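PDB 4EWP: 3-oxoacyl-[acyl-carrier-protein] synthase 3 from Micrococcus luteus NCTC 2665, which catalyses the first condensation of fatty acid synthesis, joining an acyl-CoA primer to two carbons from malonyl-ACP with loss of carbon dioxide. Local coordinates for the interface of chains A and B. Numbering follows the deposited sequence. Chains: chain A/B, 3-oxoacyl-[acyl-carrier-protein] synthase 3.

The interface of chains A and B. Residues chain A 209, 225, 230-233; chain B 213-214, 216-217, 225.
B:Glu214, on helix 206-219 of chain B, pushes its carboxylate against the loop of chain A that carries A:Met231, A:Leu232 and A:Trp233. Its chain bends at chi2 (-52°), which turns the acid back across A:Met231, the two side chains crossing at about a right angle. B:Glu214 OE2 takes the backbone N-H of A:Trp233 on its anti side, tilted out of the carboxylate plane, 3.0 Å from that N and nearly straight (174° at H); the N-H of A:Leu232 adds a weak, bent bond to the same oxygen. B:Glu214 OE1 turns to B:Arg217, one turn further along the same helix, and also packs on A:Met231; B:Arg217 NE meets it on the syn side at 2.7 Å, in a salt bridge close to the guanidinium plane but tilted from that of the carboxylate.

B:Arg217 can be followed outward: CB lies 3.6 Å from the carbonyl O of A:Ile225, and CG comes nearer still, at 3.3 Å. B:Arg217 CD reaches the O of A:Gly230 at 3.4 Å and the chain bends at chi3. NE and CZ then lie against A:Met231 CA, NH1 near A:Gly230 O and NH2 against A:Met231 CG, the rim of one guanidinium face over A:Gly230 C and A:Met231 CA. An alanine in place of B:Glu214 would probably leave the A:Trp233 N-H without its acceptor and the B:Arg217 guanidinium freer to turn, its charge without its mate.

Beside this polar group, B:Val213 points CG2 at A:Leu232 CB and CD2 and CG1 at A:Leu209 CD1, while B:Ala216 CB rests on A:Ile225 CG2. The A:Ile225 and B:Ile225 CD1 methyls approach tip to tip at 4.3 Å. Repeated with the chains exchanged, this patch, where helix 206-219 packs on a loop and the matching helix, helps join the FabH homodimer.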
ATOM      1  N   LEU A 209     -10.077 -18.307  -8.022  1.00 33.59           N
ATOM      2  CA  LEU A 209     -10.020 -19.178  -6.864  1.00 34.55           C
ATOM      3  C   LEU A 209     -11.337 -19.075  -6.095  1.00 34.23           C
ATOM      4  O   LEU A 209     -11.947 -20.093  -5.780  1.00 35.56           O
ATOM      5  CB  LEU A 209      -8.805 -18.821  -5.995  1.00 30.49           C
ATOM      6  CG  LEU A 209      -8.587 -19.521  -4.649  1.00 31.96           C
ATOM      7  CD1 LEU A 209      -8.461 -21.023  -4.825  1.00 33.81           C
ATOM      8  CD2 LEU A 209      -7.346 -18.957  -3.932  1.00 29.26           C
ATOM      9  N   ILE A 225     -11.499 -28.710  -9.474  1.00 45.38           N
ATOM     10  CA  ILE A 225     -10.496 -28.605  -8.418  1.00 47.35           C
ATOM     11  C   ILE A 225      -9.728 -29.914  -8.300  1.00 49.81           C
ATOM     12  O   ILE A 225      -8.501 -29.935  -8.422  1.00 50.53           O
ATOM     13  CB  ILE A 225     -11.124 -28.258  -7.051  1.00 47.14           C
ATOM     14  CG1 ILE A 225     -11.612 -26.805  -7.047  1.00 47.71           C
ATOM     15  CG2 ILE A 225     -10.118 -28.481  -5.925  1.00 44.24           C
ATOM     16  CD1 ILE A 225     -12.334 -26.389  -5.784  1.00 43.73           C
ATOM     17  N   GLY A 230      -2.910 -27.743 -13.019  1.00 55.92           N
ATOM     18  CA  GLY A 230      -2.059 -26.730 -12.417  1.00 50.19           C
ATOM     19  C   GLY A 230      -2.647 -26.215 -11.110  1.00 46.71           C
ATOM     20  O   GLY A 230      -3.832 -26.432 -10.822  1.00 41.26           O
ATOM     21  N   MET A 231      -1.823 -25.540 -10.310  1.00 44.27           N
ATOM     22  CA  MET A 231      -2.281 -24.995  -9.043  1.00 42.21           C
ATOM     23  C   MET A 231      -3.423 -24.021  -9.297  1.00 44.07           C
ATOM     24  O   MET A 231      -3.406 -23.280 -10.279  1.00 46.89           O
ATOM     25  CB  MET A 231      -1.140 -24.275  -8.317  1.00 43.23           C
ATOM     26  CG  MET A 231       0.079 -25.144  -8.003  1.00 46.62           C
ATOM     27  SD  MET A 231       1.399 -24.279  -7.101  1.00 42.14           S
ATOM     28  CE  MET A 231       0.537 -23.818  -5.603  1.00 34.37           C
ATOM     29  N   LEU A 232      -4.421 -24.024  -8.420  1.00 41.76           N
ATOM     30  CA  LEU A 232      -5.442 -22.983  -8.440  1.00 38.83           C
ATOM     31  C   LEU A 232      -5.009 -21.797  -7.573  1.00 34.76           C
ATOM     32  O   LEU A 232      -5.321 -20.647  -7.879  1.00 33.39           O
ATOM     33  CB  LEU A 232      -6.792 -23.529  -7.968  1.00 44.48           C
ATOM     34  CG  LEU A 232      -7.736 -24.120  -9.031  1.00 48.33           C
ATOM     35  CD1 LEU A 232      -7.012 -24.427 -10.336  1.00 48.60           C
ATOM     36  CD2 LEU A 232      -8.437 -25.364  -8.503  1.00 50.99           C
ATOM     37  N   TRP A 233      -4.292 -22.076  -6.489  1.00 31.79           N
ATOM     38  CA  TRP A 233      -3.696 -21.012  -5.693  1.00 28.49           C
ATOM     39  C   TRP A 233      -2.798 -20.186  -6.617  1.00 30.54           C
ATOM     40  O   TRP A 233      -1.905 -20.726  -7.257  1.00 31.38           O
ATOM     41  CB  TRP A 233      -2.889 -21.603  -4.539  1.00 30.28           C
ATOM     42  CG  TRP A 233      -2.129 -20.584  -3.730  1.00 33.44           C
ATOM     43  CD1 TRP A 233      -0.768 -20.417  -3.680  1.00 32.40           C
ATOM     44  CD2 TRP A 233      -2.683 -19.591  -2.855  1.00 35.57           C
ATOM     45  NE1 TRP A 233      -0.447 -19.388  -2.821  1.00 33.07           N
ATOM     46  CE2 TRP A 233      -1.604 -18.864  -2.306  1.00 35.60           C
ATOM     47  CE3 TRP A 233      -3.984 -19.253  -2.476  1.00 38.01           C
ATOM     48  CZ2 TRP A 233      -1.790 -17.819  -1.401  1.00 37.54           C
ATOM     49  CZ3 TRP A 233      -4.165 -18.210  -1.578  1.00 36.83           C
ATOM     50  CH2 TRP A 233      -3.073 -17.507  -1.053  1.00 36.92           C
TER
ATOM     51  N   VAL B 213      -7.614 -25.828  -0.837  1.00 41.40           N
ATOM     52  CA  VAL B 213      -7.766 -26.083  -2.263  1.00 45.55           C
ATOM     53  C   VAL B 213      -6.645 -26.970  -2.820  1.00 48.45           C
ATOM     54  O   VAL B 213      -6.901 -27.932  -3.547  1.00 49.77           O
ATOM     55  CB  VAL B 213      -7.845 -24.777  -3.074  1.00 46.68           C
ATOM     56  CG1 VAL B 213      -6.526 -24.016  -2.986  1.00 48.98           C
ATOM     57  CG2 VAL B 213      -8.193 -25.083  -4.522  1.00 46.19           C
ATOM     58  N   GLU B 214      -5.405 -26.651  -2.468  1.00 47.68           N
ATOM     59  CA  GLU B 214      -4.273 -27.418  -2.962  1.00 49.32           C
ATOM     60  C   GLU B 214      -4.289 -28.826  -2.390  1.00 51.96           C
ATOM     61  O   GLU B 214      -3.869 -29.779  -3.050  1.00 53.42           O
ATOM     62  CB  GLU B 214      -2.952 -26.714  -2.650  1.00 49.66           C
ATOM     63  CG  GLU B 214      -2.747 -25.430  -3.459  1.00 52.18           C
ATOM     64  CD  GLU B 214      -2.927 -25.656  -4.960  1.00 54.69           C
ATOM     65  OE1 GLU B 214      -2.315 -26.604  -5.494  1.00 57.59           O
ATOM     66  OE2 GLU B 214      -3.688 -24.898  -5.604  1.00 52.80           O
ATOM     67  N   ALA B 216      -7.055 -30.547  -1.579  1.00 53.11           N
ATOM     68  CA  ALA B 216      -8.099 -31.207  -2.358  1.00 55.01           C
ATOM     69  C   ALA B 216      -7.610 -31.525  -3.768  1.00 54.98           C
ATOM     70  O   ALA B 216      -7.863 -32.610  -4.298  1.00 58.56           O
ATOM     71  CB  ALA B 216      -9.362 -30.341  -2.407  1.00 52.10           C
ATOM     72  N   ARG B 217      -6.896 -30.578  -4.365  1.00 53.75           N
ATOM     73  CA  ARG B 217      -6.368 -30.751  -5.711  1.00 57.48           C
ATOM     74  C   ARG B 217      -5.376 -31.914  -5.833  1.00 61.15           C
ATOM     75  O   ARG B 217      -5.351 -32.602  -6.856  1.00 66.74           O
ATOM     76  CB  ARG B 217      -5.709 -29.456  -6.197  1.00 55.96           C
ATOM     77  CG  ARG B 217      -5.276 -29.503  -7.661  1.00 57.09           C
ATOM     78  CD  ARG B 217      -4.513 -28.252  -8.076  1.00 56.80           C
ATOM     79  NE  ARG B 217      -3.175 -28.228  -7.496  1.00 58.43           N
ATOM     80  CZ  ARG B 217      -2.126 -28.854  -8.022  1.00 60.05           C
ATOM     81  NH1 ARG B 217      -2.266 -29.548  -9.143  1.00 61.63           N
ATOM     82  NH2 ARG B 217      -0.941 -28.785  -7.427  1.00 59.03           N
ATOM     83  N   ILE B 225     -14.232 -28.943   1.496  1.00 48.98           N
ATOM     84  CA  ILE B 225     -14.736 -27.932   0.575  1.00 47.98           C
ATOM     85  C   ILE B 225     -16.227 -28.143   0.310  1.00 52.31           C
ATOM     86  O   ILE B 225     -17.028 -27.248   0.564  1.00 51.82           O
ATOM     87  CB  ILE B 225     -13.940 -27.867  -0.733  1.00 43.17           C
ATOM     88  CG1 ILE B 225     -12.480 -27.524  -0.428  1.00 42.20           C
ATOM     89  CG2 ILE B 225     -14.547 -26.822  -1.657  1.00 37.70           C
ATOM     90  CD1 ILE B 225     -11.630 -27.293  -1.650  1.00 40.68           C
TER